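Local atomic coordinates of glutathione S-transferase (Burkholderia glumae, PDB entry 4ISD), a protein that binds glutathione and, as a glutathione S-transferase homolog, probably catalyses its conjugation to electrophilic substrates. Residues A[4-9]-A[64-69]; A[9-14]-A[38-43]; A[146-151]-A[186-191]; A[153-158]-A[192-197]. All coordinates share one frame; numbering follows the deposited sequence.

Contacts 1 and 2 lie in the thioredoxin-like N-terminal domain and share Thr-9. Both use strand 8-13, which sits between strands 36-40 and 63-66 of one mixed sheet. Along the chain, contact 2 is nested inside the loop closed by contact 1; their centres are about 17 Å apart. Contacts 3 and 4 follow later in the helical C-terminal domain. They join helix 139-154 and the loop after it to helix 189-199 and the loop before it. Their segments alternate along the chain and their centres are about 9 Å apart. The two pairs lie on opposite sides of the chain's centre, about 31 to 39 Å apart between centres, one pair in each domain.

Contact 1: residues A[4-9]-A[64-69]; sequences SQKPIT and LQHDRF
The antiparallel pairing of strands 8-13 and 63-66 lies inside the mixed sheet of the thioredoxin-like glutathione transferase domain. Thr-9 and Gln-65 form a hydrogen-bonded pair. Thr-9 N gives to Gln-65 O at 2.9 Å, and Gln-65 N returns a bond to Thr-9 O at 3.0 Å. Both donors lie in the plane of the carbonyl they meet. Ile-8 and His-66 are the non-hydrogen-bonded pair that follows. Beyond it, Asp-67 N bonds to Pro-7 O at 2.9 Å, nearly along the C=O axis, so the pairing extends into the type II' turn from His-66 to Phe-69.

On the face of Ile-8 and His-66 the two side chains lie side by side and point the same way. Ile-8 CG1 is 3.6 Å from His-66 CD2, while Ile-8 CD1 meets the ring at its edge. The other branch, CG2 of Ile-8, packs against Leu-64 CD1 at 3.6 Å. Helix 74-84 covers this face through Ile-77, Tyr-80 and Leu-81. His-66 NE2 is hydrogen-bonded to Tyr-85 OH, which helps fix the ring.

Lys-6 lays its CB over one face of the imidazole. Its chain bends at chi2 (-65°) and crosses Asp-67 obliquely. Lys-6 CD comes 3.2 Å from Asp-67 OD2, but Lys-6 NZ stays 4.2 Å from that oxygen, beyond a salt bridge.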
loop_
_atom_site.group_PDB
_atom_site.type_symbol
_atom_site.label_atom_id
_atom_site.label_comp_id
_atom_site.label_asym_id
_atom_site.label_seq_id
_atom_site.Cartn_x
_atom_site.Cartn_y
_atom_site.Cartn_z
ATOM N N SER A 4 3.293 -21.573 -23.319
ATOM C CA SER A 4 3.340 -20.140 -23.582
ATOM C C SER A 4 2.599 -19.365 -22.496
ATOM O O SER A 4 1.413 -19.611 -22.261
ATOM C CB SER A 4 2.721 -19.836 -24.944
ATOM O OG SER A 4 1.318 -20.023 -24.911
ATOM N N GLN A 5 3.298 -18.429 -21.849
ATOM C CA GLN A 5 2.732 -17.650 -20.744
ATOM C C GLN A 5 1.488 -16.872 -21.170
ATOM O O GLN A 5 1.306 -16.578 -22.356
ATOM C CB GLN A 5 3.762 -16.671 -20.172
ATOM C CG GLN A 5 4.071 -15.499 -21.097
ATOM C CD GLN A 5 4.958 -14.446 -20.462
ATOM O OE1 GLN A 5 6.126 -14.696 -20.150
ATOM N NE2 GLN A 5 4.413 -13.256 -20.278
ATOM N N LYS A 6 0.637 -16.545 -20.198
ATOM C CA LYS A 6 -0.543 -15.729 -20.458
ATOM C C LYS A 6 -0.087 -14.365 -20.962
ATOM O O LYS A 6 0.947 -13.848 -20.525
ATOM C CB LYS A 6 -1.382 -15.549 -19.187
ATOM C CG LYS A 6 -1.652 -16.820 -18.394
ATOM C CD LYS A 6 -2.510 -17.790 -19.184
ATOM C CE LYS A 6 -2.797 -19.057 -18.402
ATOM N NZ LYS A 6 -3.548 -20.023 -19.243
ATOM N N PRO A 7 -0.848 -13.785 -21.902
ATOM C CA PRO A 7 -0.571 -12.434 -22.405
ATOM C C PRO A 7 -0.600 -11.402 -21.285
ATOM O O PRO A 7 -1.381 -11.539 -20.347
ATOM C CB PRO A 7 -1.714 -12.183 -23.393
ATOM C CG PRO A 7 -2.735 -13.246 -23.096
ATOM C CD PRO A 7 -1.962 -14.418 -22.620
ATOM N N ILE A 8 0.257 -10.392 -21.373
ATOM C CA ILE A 8 0.359 -9.377 -20.332
ATOM C C ILE A 8 0.401 -7.985 -20.967
ATOM O O ILE A 8 1.097 -7.765 -21.957
ATOM C CB ILE A 8 1.599 -9.619 -19.421
ATOM C CG1 ILE A 8 1.469 -10.952 -18.671
ATOM C CG2 ILE A 8 1.792 -8.477 -18.435
ATOM C CD1 ILE A 8 2.685 -11.331 -17.821
ATOM N N THR A 9 -0.376 -7.056 -20.414
ATOM C CA THR A 9 -0.365 -5.676 -20.886
ATOM C C THR A 9 -0.147 -4.737 -19.715
ATOM O O THR A 9 -0.610 -4.992 -18.602
ATOM C CB THR A 9 -1.681 -5.292 -21.592
ATOM O OG1 THR A 9 -1.922 -6.178 -22.694
ATOM C CG2 THR A 9 -1.605 -3.865 -22.113
ATOM N N LEU A 64 -2.357 -3.359 -14.539
ATOM C CA LEU A 64 -1.880 -4.574 -15.198
ATOM C C LEU A 64 -3.052 -5.394 -15.737
ATOM O O LEU A 64 -4.039 -5.603 -15.043
ATOM C CB LEU A 64 -1.048 -5.419 -14.225
ATOM C CG LEU A 64 -0.558 -6.794 -14.692
ATOM C CD1 LEU A 64 0.718 -6.688 -15.528
ATOM C CD2 LEU A 64 -0.357 -7.734 -13.503
ATOM N N GLN A 65 -2.947 -5.833 -16.984
ATOM C CA GLN A 65 -3.859 -6.836 -17.505
ATOM C C GLN A 65 -3.129 -8.158 -17.691
ATOM O O GLN A 65 -2.246 -8.285 -18.550
ATOM C CB GLN A 65 -4.489 -6.404 -18.823
ATOM C CG GLN A 65 -5.347 -7.503 -19.413
ATOM C CD GLN A 65 -6.458 -6.981 -20.298
ATOM O OE1 GLN A 65 -6.413 -5.843 -20.772
ATOM N NE2 GLN A 65 -7.467 -7.816 -20.527
ATOM N N HIS A 66 -3.501 -9.135 -16.872
ATOM C CA HIS A 66 -2.904 -10.462 -16.917
ATOM C C HIS A 66 -3.920 -11.449 -17.455
ATOM O O HIS A 66 -4.847 -11.858 -16.753
ATOM C CB HIS A 66 -2.428 -10.898 -15.527
ATOM C CG HIS A 66 -1.662 -12.186 -15.539
ATOM N ND1 HIS A 66 -2.199 -13.376 -15.104
ATOM C CD2 HIS A 66 -0.407 -12.469 -15.954
ATOM C CE1 HIS A 66 -1.307 -14.340 -15.242
ATOM N NE2 HIS A 66 -0.209 -13.816 -15.752
ATOM N N ASP A 67 -3.724 -11.826 -18.710
ATOM C CA ASP A 67 -4.669 -12.654 -19.451
ATOM C C ASP A 67 -6.020 -11.933 -19.502
ATOM O O ASP A 67 -6.248 -11.117 -20.397
ATOM C CB ASP A 67 -4.762 -14.062 -18.852
ATOM C CG ASP A 67 -5.517 -15.036 -19.744
ATOM O OD1 ASP A 67 -6.321 -14.594 -20.597
ATOM O OD2 ASP A 67 -5.312 -16.259 -19.580
ATOM N N ARG A 68 -6.910 -12.212 -18.554
ATOM C CA ARG A 68 -8.188 -11.515 -18.540
ATOM C C ARG A 68 -8.322 -10.623 -17.314
ATOM O O ARG A 68 -9.128 -9.698 -17.285
ATOM C CB ARG A 68 -9.336 -12.510 -18.610
ATOM C CG ARG A 68 -9.370 -13.300 -19.896
ATOM C CD ARG A 68 -9.487 -12.373 -21.083
ATOM N NE ARG A 68 -10.501 -12.848 -22.018
ATOM C CZ ARG A 68 -10.298 -13.811 -22.913
ATOM N NH1 ARG A 68 -9.121 -14.418 -22.994
ATOM N NH2 ARG A 68 -11.279 -14.177 -23.723
ATOM N N PHE A 69 -7.483 -10.891 -16.326
ATOM C CA PHE A 69 -7.532 -10.240 -15.036
ATOM C C PHE A 69 -6.905 -8.858 -15.090
ATOM O O PHE A 69 -5.790 -8.701 -15.572
ATOM C CB PHE A 69 -6.752 -11.119 -14.060
ATOM C CG PHE A 69 -6.725 -10.607 -12.651
ATOM C CD1 PHE A 69 -7.886 -10.541 -11.904
ATOM C CD2 PHE A 69 -5.516 -10.228 -12.064
ATOM C CE1 PHE A 69 -7.859 -10.088 -10.607
ATOM C CE2 PHE A 69 -5.478 -9.775 -10.762
ATOM C CZ PHE A 69 -6.655 -9.710 -10.028
#

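Contact 2: residues A[9-14]-A[38-43]; sequences TLYVGA and RTVDLK
This is a parallel strand pairing at one side of the N-terminal sheet, between strand 8-13 and strand 36-40, one of the two outermost strands of the chain's sheet. The strand axes approach to 4.5 Å and their directions differ by 35°. Four backbone bonds run along the seam. Arg-38 is gripped at both ends: its N gives to Leu-10 O, and its O accepts from Val-12 N at 3.0 Å. Val-40 repeats the pattern. Val-40 N bonds to Val-12 O at 2.7 Å, nearly along the C=O axis. Ala-14 N meets Val-40 O at 2.8 Å from above the carbonyl plane, where the chain leaves the strand.

The two strands are the ends of a beta-alpha-beta unit whose helix, 19-31, packs on Leu-10 and Val-12. This is the opening unit of the thioredoxin fold. Gly-13, at the end of the strand, is about 7 Å from the bound glutathione.

On the face of Tyr-11 and Arg-38, away from that of Val-12 and Thr-39, these two side chains lie side by side and point the same way. The arginine chain is extended from CG to NE, so it runs along the tyrosine to its tip. The ring and guanidinium planes stand 84° apart. Arg-38 NH1 makes a weak hydrogen bond to Tyr-11 OH at 3.1 Å, bent to 127° at the hydrogen. Thr-9 sets its CG2 over one face of the guanidinium, 3.6 Å from Arg-38 NE. Val-40 CG2 touches the edge of the Tyr-11 ring at CD2, 4.3 Å away.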
loop_
_atom_site.group_PDB
_atom_site.type_symbol
_atom_site.label_atom_id
_atom_site.label_comp_id
_atom_site.label_asym_id
_atom_site.label_seq_id
_atom_site.Cartn_x
_atom_site.Cartn_y
_atom_site.Cartn_z
ATOM N N THR A 9 -0.376 -7.056 -20.414
ATOM C CA THR A 9 -0.365 -5.676 -20.886
ATOM C C THR A 9 -0.147 -4.737 -19.715
ATOM O O THR A 9 -0.610 -4.992 -18.602
ATOM C CB THR A 9 -1.681 -5.292 -21.592
ATOM O OG1 THR A 9 -1.922 -6.178 -22.694
ATOM C CG2 THR A 9 -1.605 -3.865 -22.113
ATOM N N LEU A 10 0.575 -3.652 -19.956
ATOM C CA LEU A 10 0.814 -2.667 -18.911
ATOM C C LEU A 10 0.355 -1.293 -19.392
ATOM O O LEU A 10 0.693 -0.858 -20.499
ATOM C CB LEU A 10 2.293 -2.672 -18.498
ATOM C CG LEU A 10 2.737 -1.818 -17.311
ATOM C CD1 LEU A 10 2.332 -2.454 -15.995
ATOM C CD2 LEU A 10 4.245 -1.578 -17.352
ATOM N N TYR A 11 -0.458 -0.646 -18.565
ATOM C CA TYR A 11 -0.977 0.690 -18.826
ATOM C C TYR A 11 -0.121 1.659 -18.031
ATOM O O TYR A 11 0.056 1.498 -16.819
ATOM C CB TYR A 11 -2.469 0.798 -18.404
ATOM C CG TYR A 11 -3.391 -0.045 -19.267
ATOM C CD1 TYR A 11 -3.552 -1.411 -19.019
ATOM C CD2 TYR A 11 -4.071 0.513 -20.349
ATOM C CE1 TYR A 11 -4.361 -2.201 -19.821
ATOM C CE2 TYR A 11 -4.888 -0.268 -21.156
ATOM C CZ TYR A 11 -5.032 -1.628 -20.887
ATOM O OH TYR A 11 -5.840 -2.422 -21.686
ATOM N N VAL A 12 0.430 2.649 -18.714
ATOM C CA VAL A 12 1.296 3.633 -18.066
ATOM C C VAL A 12 0.876 5.012 -18.551
ATOM O O VAL A 12 0.103 5.119 -19.503
ATOM C CB VAL A 12 2.816 3.375 -18.373
ATOM C CG1 VAL A 12 3.264 2.020 -17.818
ATOM C CG2 VAL A 12 3.100 3.445 -19.869
ATOM N N GLY A 13 1.367 6.062 -17.896
ATOM C CA GLY A 13 1.135 7.413 -18.374
ATOM C C GLY A 13 1.904 7.606 -19.670
ATOM O O GLY A 13 3.008 7.077 -19.815
ATOM N N ALA A 14 1.332 8.358 -20.609
ATOM C CA ALA A 14 1.946 8.535 -21.927
ATOM C C ALA A 14 3.311 9.215 -21.864
ATOM O O ALA A 14 4.086 9.143 -22.824
ATOM C CB ALA A 14 1.018 9.307 -22.857
ATOM N N ARG A 38 0.722 -0.212 -23.246
ATOM C CA ARG A 38 -0.295 0.728 -23.712
ATOM C C ARG A 38 -0.265 1.967 -22.826
ATOM O O ARG A 38 0.013 1.876 -21.629
ATOM C CB ARG A 38 -1.687 0.094 -23.664
ATOM C CG ARG A 38 -1.838 -1.107 -24.575
ATOM C CD ARG A 38 -3.216 -1.727 -24.476
ATOM N NE ARG A 38 -3.287 -2.991 -25.207
ATOM C CZ ARG A 38 -4.348 -3.794 -25.227
ATOM N NH1 ARG A 38 -5.451 -3.477 -24.552
ATOM N NH2 ARG A 38 -4.303 -4.922 -25.926
ATOM N N THR A 39 -0.561 3.125 -23.406
ATOM C CA THR A 39 -0.398 4.377 -22.679
ATOM C C THR A 39 -1.706 5.103 -22.437
ATOM O O THR A 39 -2.655 4.966 -23.199
ATOM C CB THR A 39 0.510 5.330 -23.437
ATOM O OG1 THR A 39 -0.133 5.714 -24.655
ATOM C CG2 THR A 39 1.834 4.655 -23.747
ATOM N N VAL A 40 -1.737 5.886 -21.362
ATOM C CA VAL A 40 -2.892 6.709 -21.018
ATOM C C VAL A 40 -2.446 8.179 -20.912
ATOM O O VAL A 40 -1.479 8.484 -20.220
ATOM C CB VAL A 40 -3.537 6.223 -19.698
ATOM C CG1 VAL A 40 -4.901 6.845 -19.511
ATOM C CG2 VAL A 40 -3.659 4.697 -19.695
ATOM N N ASP A 41 -3.138 9.077 -21.613
ATOM C CA ASP A 41 -2.801 10.507 -21.642
ATOM C C ASP A 41 -3.263 11.247 -20.369
ATOM O O ASP A 41 -3.930 10.669 -19.515
ATOM C CB ASP A 41 -3.455 11.142 -22.882
ATOM C CG ASP A 41 -2.906 12.528 -23.212
ATOM O OD1 ASP A 41 -2.123 13.077 -22.408
ATOM O OD2 ASP A 41 -3.280 13.081 -24.271
ATOM N N LEU A 42 -2.868 12.514 -20.244
ATOM C CA LEU A 42 -3.442 13.476 -19.292
ATOM C C LEU A 42 -3.034 14.875 -19.780
ATOM O O LEU A 42 -1.846 15.127 -20.025
ATOM C CB LEU A 42 -2.948 13.232 -17.862
ATOM N N LYS A 43 -3.996 15.786 -19.934
ATOM C CA LYS A 43 -5.397 15.539 -19.604
ATOM C C LYS A 43 -6.156 14.881 -20.763
ATOM O O LYS A 43 -5.797 15.091 -21.930
ATOM C CB LYS A 43 -6.072 16.867 -19.232
#

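Contact 3: residues A[146-151]-A[186-191]; sequences KLLSAA and PVPPKV
Apolar contacts carry most of this meeting between helix 139-154 and segment 186-191, which leads into helix 189-199 in the helical C-terminal domain. Leu-148 is the main side chain. Its CG is anti to the backbone N (chi1 -173°), and its two methyls divide the work. CD1 of Leu-148 meets Pro-188 CD tip to tip at 3.9 Å. The same methyl is 4.3 Å from Val-187 CG1, a looser touch. One turn further along the helix, Ala-151 CB faces Val-191 CG1 at 4.2 Å. The small alanine lets the backbones come closest here, with 6.6 Å between the CA atoms of Ala-151 and Val-191. Leu-177 of helix 168-177 also packs on Ala-151, and Ile-155 packs on Val-191.

Contacts with polar backbone atoms are of the van der Waals kind. The second methyl, CD2 of Leu-148, rests 3.8 Å from Pro-186 O. Lys-190 passes by Ala-151, its CE 4.5 Å from Ala-151 O. Its ammonium is held further on, by hydrogen bonds from NZ to the backbone oxygens of Asp-152 and Ile-155.

The backbone bonds stay local, as in Val-191 N to Pro-188 O at 2.8 Å. The two segments therefore meet by van der Waals contact, mainly apolar, and Lys-190 adds the polar tie by reaching just past 146-151.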
loop_
_atom_site.group_PDB
_atom_site.type_symbol
_atom_site.label_atom_id
_atom_site.label_comp_id
_atom_site.label_asym_id
_atom_site.label_seq_id
_atom_site.Cartn_x
_atom_site.Cartn_y
_atom_site.Cartn_z
ATOM N N LYS A 146 12.300 13.123 7.656
ATOM C CA LYS A 146 11.949 11.720 7.792
ATOM C C LYS A 146 12.581 10.921 6.662
ATOM O O LYS A 146 13.087 9.817 6.881
ATOM C CB LYS A 146 10.433 11.548 7.808
ATOM N N LEU A 147 12.578 11.488 5.459
ATOM C CA LEU A 147 13.178 10.816 4.305
ATOM C C LEU A 147 14.682 10.613 4.498
ATOM O O LEU A 147 15.199 9.515 4.320
ATOM C CB LEU A 147 12.929 11.597 3.014
ATOM C CG LEU A 147 13.430 10.822 1.796
ATOM C CD1 LEU A 147 12.807 9.435 1.807
ATOM C CD2 LEU A 147 13.147 11.548 0.478
ATOM N N LEU A 148 15.383 11.670 4.887
ATOM C CA LEU A 148 16.831 11.576 5.030
ATOM C C LEU A 148 17.218 10.616 6.143
ATOM O O LEU A 148 18.174 9.860 6.014
ATOM C CB LEU A 148 17.439 12.948 5.275
ATOM C CG LEU A 148 18.958 12.974 5.274
ATOM C CD1 LEU A 148 19.473 12.575 3.913
ATOM C CD2 LEU A 148 19.433 14.355 5.646
ATOM N N SER A 149 16.458 10.638 7.231
ATOM C CA SER A 149 16.733 9.768 8.366
ATOM C C SER A 149 16.521 8.305 8.012
ATOM O O SER A 149 17.288 7.446 8.441
ATOM C CB SER A 149 15.857 10.143 9.557
ATOM O OG SER A 149 16.131 9.291 10.657
ATOM N N ALA A 150 15.481 8.023 7.227
ATOM C CA ALA A 150 15.250 6.659 6.762
ATOM C C ALA A 150 16.410 6.208 5.879
ATOM O O ALA A 150 16.918 5.095 6.026
ATOM C CB ALA A 150 13.941 6.565 6.001
ATOM N N ALA A 151 16.822 7.084 4.964
ATOM C CA ALA A 151 17.904 6.788 4.030
ATOM C C ALA A 151 19.204 6.495 4.778
ATOM O O ALA A 151 19.911 5.541 4.451
ATOM C CB ALA A 151 18.101 7.945 3.065
ATOM N N PRO A 186 22.308 18.421 4.120
ATOM C CA PRO A 186 23.315 17.740 3.300
ATOM C C PRO A 186 23.063 16.237 3.246
ATOM O O PRO A 186 22.710 15.625 4.264
ATOM C CB PRO A 186 24.644 18.070 4.003
ATOM C CG PRO A 186 24.266 18.529 5.378
ATOM C CD PRO A 186 22.901 19.148 5.256
ATOM N N VAL A 187 23.237 15.666 2.055
ATOM C CA VAL A 187 22.985 14.254 1.802
ATOM C C VAL A 187 24.265 13.411 1.853
ATOM O O VAL A 187 25.210 13.674 1.113
ATOM C CB VAL A 187 22.384 14.052 0.403
ATOM C CG1 VAL A 187 21.858 12.643 0.278
ATOM C CG2 VAL A 187 21.297 15.079 0.117
ATOM N N PRO A 188 24.293 12.389 2.725
ATOM C CA PRO A 188 25.402 11.431 2.798
ATOM C C PRO A 188 25.630 10.728 1.465
ATOM O O PRO A 188 24.699 10.101 0.940
ATOM C CB PRO A 188 24.910 10.416 3.832
ATOM C CG PRO A 188 24.028 11.217 4.729
ATOM C CD PRO A 188 23.322 12.187 3.816
ATOM N N PRO A 189 26.858 10.821 0.925
ATOM C CA PRO A 189 27.179 10.250 -0.388
ATOM C C PRO A 189 26.791 8.773 -0.510
ATOM O O PRO A 189 26.439 8.340 -1.611
ATOM C CB PRO A 189 28.703 10.450 -0.515
ATOM C CG PRO A 189 29.174 10.827 0.852
ATOM C CD PRO A 189 28.018 11.490 1.534
ATOM N N LYS A 190 26.814 8.031 0.599
ATOM C CA LYS A 190 26.346 6.643 0.589
ATOM C C LYS A 190 24.921 6.485 0.054
ATOM O O LYS A 190 24.581 5.418 -0.466
ATOM C CB LYS A 190 26.433 5.996 1.967
ATOM C CG LYS A 190 25.286 6.352 2.904
ATOM C CD LYS A 190 25.366 5.516 4.175
ATOM C CE LYS A 190 24.303 5.891 5.182
ATOM N NZ LYS A 190 24.163 4.794 6.191
ATOM N N VAL A 191 24.082 7.516 0.175
ATOM C CA VAL A 191 22.749 7.400 -0.409
ATOM C C VAL A 191 22.739 7.834 -1.870
ATOM O O VAL A 191 21.963 7.313 -2.668
ATOM C CB VAL A 191 21.622 8.089 0.424
ATOM C CG1 VAL A 191 22.115 8.485 1.809
ATOM C CG2 VAL A 191 21.008 9.259 -0.329
#

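Contact 4: residues A[153-158]-A[192-197]; sequences RLIDDE and LRYVER
Helix 139-154 ends in this contact, and the loop after it packs against helix 189-199 in the all-helical C-terminal domain of the transferase fold. Leu-154 closes the helix and packs on Leu-57 of the second subunit.

Ile-155, the first residue to leave helical angles, points toward Tyr-194. The two side chains cross at about a right angle. Ile-155 CG1 lies over the ring face in a CH-pi contact, 4.1 Å from the centroid of the Tyr-194 ring and 15° off its normal. Ile-155 CD1 also sits over this face, 3.7 Å from Tyr-194 CD2. The other branch, CG2 of Ile-155, reaches back to Tyr-194 CB at 3.6 Å. Phe-173 and Leu-177 of helix 168-177 add to this buried cluster, and Tyr-194 OH is hydrogen-bonded to Asp-170. The ring is thus held at its tip as well as on its face.

Asp-156 O lies 4.1 Å from Arg-197 NH1. Asp-157 then brings its carboxylate between two arginines one helical turn apart, forming a salt-bridge network on the exposed side of the contact. Arg-193 bends at chi3 (-80°) and presents its NE and NH2 edge. Its NE makes weak bonds to both Asp-157 oxygens, while NH2 of Arg-193 meets the syn lone pair of Asp-157 OD2 at 3.0 Å. Arg-197 NH1 is hydrogen-bonded to Tyr-160 O. The Arg-197 guanidinium stands 58° from the carboxylate plane of Asp-157, and Arg-197 NH2 reaches Asp-157 OD1 at 3.5 Å.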
loop_
_atom_site.group_PDB
_atom_site.type_symbol
_atom_site.label_atom_id
_atom_site.label_comp_id
_atom_site.label_asym_id
_atom_site.label_seq_id
_atom_site.Cartn_x
_atom_site.Cartn_y
_atom_site.Cartn_z
ATOM N N ARG A 153 19.539 5.443 7.807
ATOM C CA ARG A 153 19.413 4.232 8.625
ATOM C C ARG A 153 19.412 2.917 7.815
ATOM O O ARG A 153 19.906 1.899 8.294
ATOM C CB ARG A 153 18.167 4.312 9.527
ATOM N N LEU A 154 18.865 2.944 6.599
ATOM C CA LEU A 154 18.612 1.723 5.827
ATOM C C LEU A 154 19.645 1.443 4.751
ATOM O O LEU A 154 19.805 0.302 4.322
ATOM C CB LEU A 154 17.245 1.801 5.140
ATOM C CG LEU A 154 15.981 1.984 5.972
ATOM C CD1 LEU A 154 14.783 2.098 5.036
ATOM C CD2 LEU A 154 15.796 0.833 6.949
ATOM N N ILE A 155 20.319 2.486 4.284
ATOM C CA ILE A 155 21.331 2.327 3.246
ATOM C C ILE A 155 22.736 2.171 3.822
ATOM O O ILE A 155 23.174 2.982 4.640
ATOM C CB ILE A 155 21.323 3.513 2.286
ATOM C CG1 ILE A 155 19.949 3.638 1.639
ATOM C CG2 ILE A 155 22.422 3.350 1.232
ATOM C CD1 ILE A 155 19.696 4.986 0.991
ATOM N N ASP A 156 23.434 1.122 3.402
ATOM C CA ASP A 156 24.823 0.921 3.808
ATOM C C ASP A 156 25.665 0.519 2.593
ATOM O O ASP A 156 25.194 -0.218 1.730
ATOM C CB ASP A 156 24.928 -0.141 4.907
ATOM C CG ASP A 156 26.180 0.030 5.767
ATOM O OD1 ASP A 156 26.485 1.178 6.166
ATOM O OD2 ASP A 156 26.866 -0.981 6.045
ATOM N N ASP A 157 26.903 0.998 2.510
ATOM C CA ASP A 157 27.744 0.641 1.365
ATOM C C ASP A 157 28.002 -0.870 1.252
ATOM O O ASP A 157 28.175 -1.384 0.149
ATOM C CB ASP A 157 29.032 1.475 1.311
ATOM C CG ASP A 157 28.800 2.865 0.712
ATOM O OD1 ASP A 157 27.925 2.972 -0.167
ATOM O OD2 ASP A 157 29.462 3.851 1.111
ATOM N N GLU A 158 27.948 -1.589 2.374
ATOM C CA GLU A 158 28.117 -3.045 2.352
ATOM C C GLU A 158 26.904 -3.829 1.831
ATOM O O GLU A 158 26.999 -5.038 1.638
ATOM C CB GLU A 158 28.475 -3.579 3.742
ATOM C CG GLU A 158 29.685 -2.945 4.395
ATOM C CD GLU A 158 30.060 -3.645 5.684
ATOM O OE1 GLU A 158 29.502 -4.730 5.954
ATOM O OE2 GLU A 158 30.916 -3.115 6.426
ATOM N N LEU A 192 23.611 8.773 -2.218
ATOM C CA LEU A 192 23.832 9.114 -3.619
ATOM C C LEU A 192 24.247 7.871 -4.397
ATOM O O LEU A 192 23.767 7.635 -5.509
ATOM C CB LEU A 192 24.922 10.181 -3.746
ATOM C CG LEU A 192 24.550 11.552 -3.177
ATOM C CD1 LEU A 192 25.687 12.543 -3.412
ATOM C CD2 LEU A 192 23.209 12.065 -3.750
ATOM N N ARG A 193 25.130 7.071 -3.799
ATOM C CA ARG A 193 25.633 5.864 -4.449
ATOM C C ARG A 193 24.519 4.841 -4.647
ATOM O O ARG A 193 24.348 4.300 -5.738
ATOM C CB ARG A 193 26.789 5.265 -3.646
ATOM C CG ARG A 193 28.110 6.030 -3.819
ATOM C CD ARG A 193 29.283 5.303 -3.176
ATOM N NE ARG A 193 29.353 5.519 -1.732
ATOM C CZ ARG A 193 29.955 6.563 -1.163
ATOM N NH1 ARG A 193 30.523 7.496 -1.917
ATOM N NH2 ARG A 193 29.997 6.680 0.158
ATOM N N TYR A 194 23.763 4.602 -3.584
ATOM C CA TYR A 194 22.582 3.758 -3.620
ATOM C C TYR A 194 21.651 4.144 -4.775
ATOM O O TYR A 194 21.302 3.301 -5.618
ATOM C CB TYR A 194 21.852 3.858 -2.284
ATOM C CG TYR A 194 20.527 3.149 -2.247
ATOM C CD1 TYR A 194 20.450 1.804 -1.916
ATOM C CD2 TYR A 194 19.346 3.830 -2.514
ATOM C CE1 TYR A 194 19.237 1.149 -1.874
ATOM C CE2 TYR A 194 18.124 3.189 -2.471
ATOM C CZ TYR A 194 18.076 1.846 -2.151
ATOM O OH TYR A 194 16.863 1.199 -2.106
ATOM N N VAL A 195 21.265 5.414 -4.830
ATOM C CA VAL A 195 20.405 5.883 -5.907
ATOM C C VAL A 195 21.024 5.572 -7.278
ATOM O O VAL A 195 20.340 5.120 -8.202
ATOM C CB VAL A 195 20.162 7.387 -5.786
ATOM C CG1 VAL A 195 19.358 7.890 -6.976
ATOM C CG2 VAL A 195 19.467 7.709 -4.462
ATOM N N GLU A 196 22.330 5.792 -7.396
ATOM C CA GLU A 196 23.030 5.595 -8.660
ATOM C C GLU A 196 23.022 4.115 -9.033
ATOM O O GLU A 196 22.685 3.745 -10.167
ATOM C CB GLU A 196 24.463 6.117 -8.560
ATOM C CG GLU A 196 25.191 6.205 -9.908
ATOM C CD GLU A 196 26.637 6.648 -9.784
ATOM O OE1 GLU A 196 27.021 7.189 -8.724
ATOM O OE2 GLU A 196 27.394 6.458 -10.758
ATOM N N ARG A 197 23.394 3.286 -8.063
ATOM C CA ARG A 197 23.370 1.827 -8.139
ATOM C C ARG A 197 22.019 1.343 -8.687
ATOM O O ARG A 197 21.956 0.598 -9.681
ATOM C CB ARG A 197 23.509 1.333 -6.701
ATOM C CG ARG A 197 24.290 0.084 -6.458
ATOM C CD ARG A 197 24.219 -0.232 -4.943
ATOM N NE ARG A 197 24.807 0.828 -4.121
ATOM C CZ ARG A 197 24.635 0.958 -2.805
ATOM N NH1 ARG A 197 23.858 0.109 -2.141
ATOM N NH2 ARG A 197 25.228 1.958 -2.149
#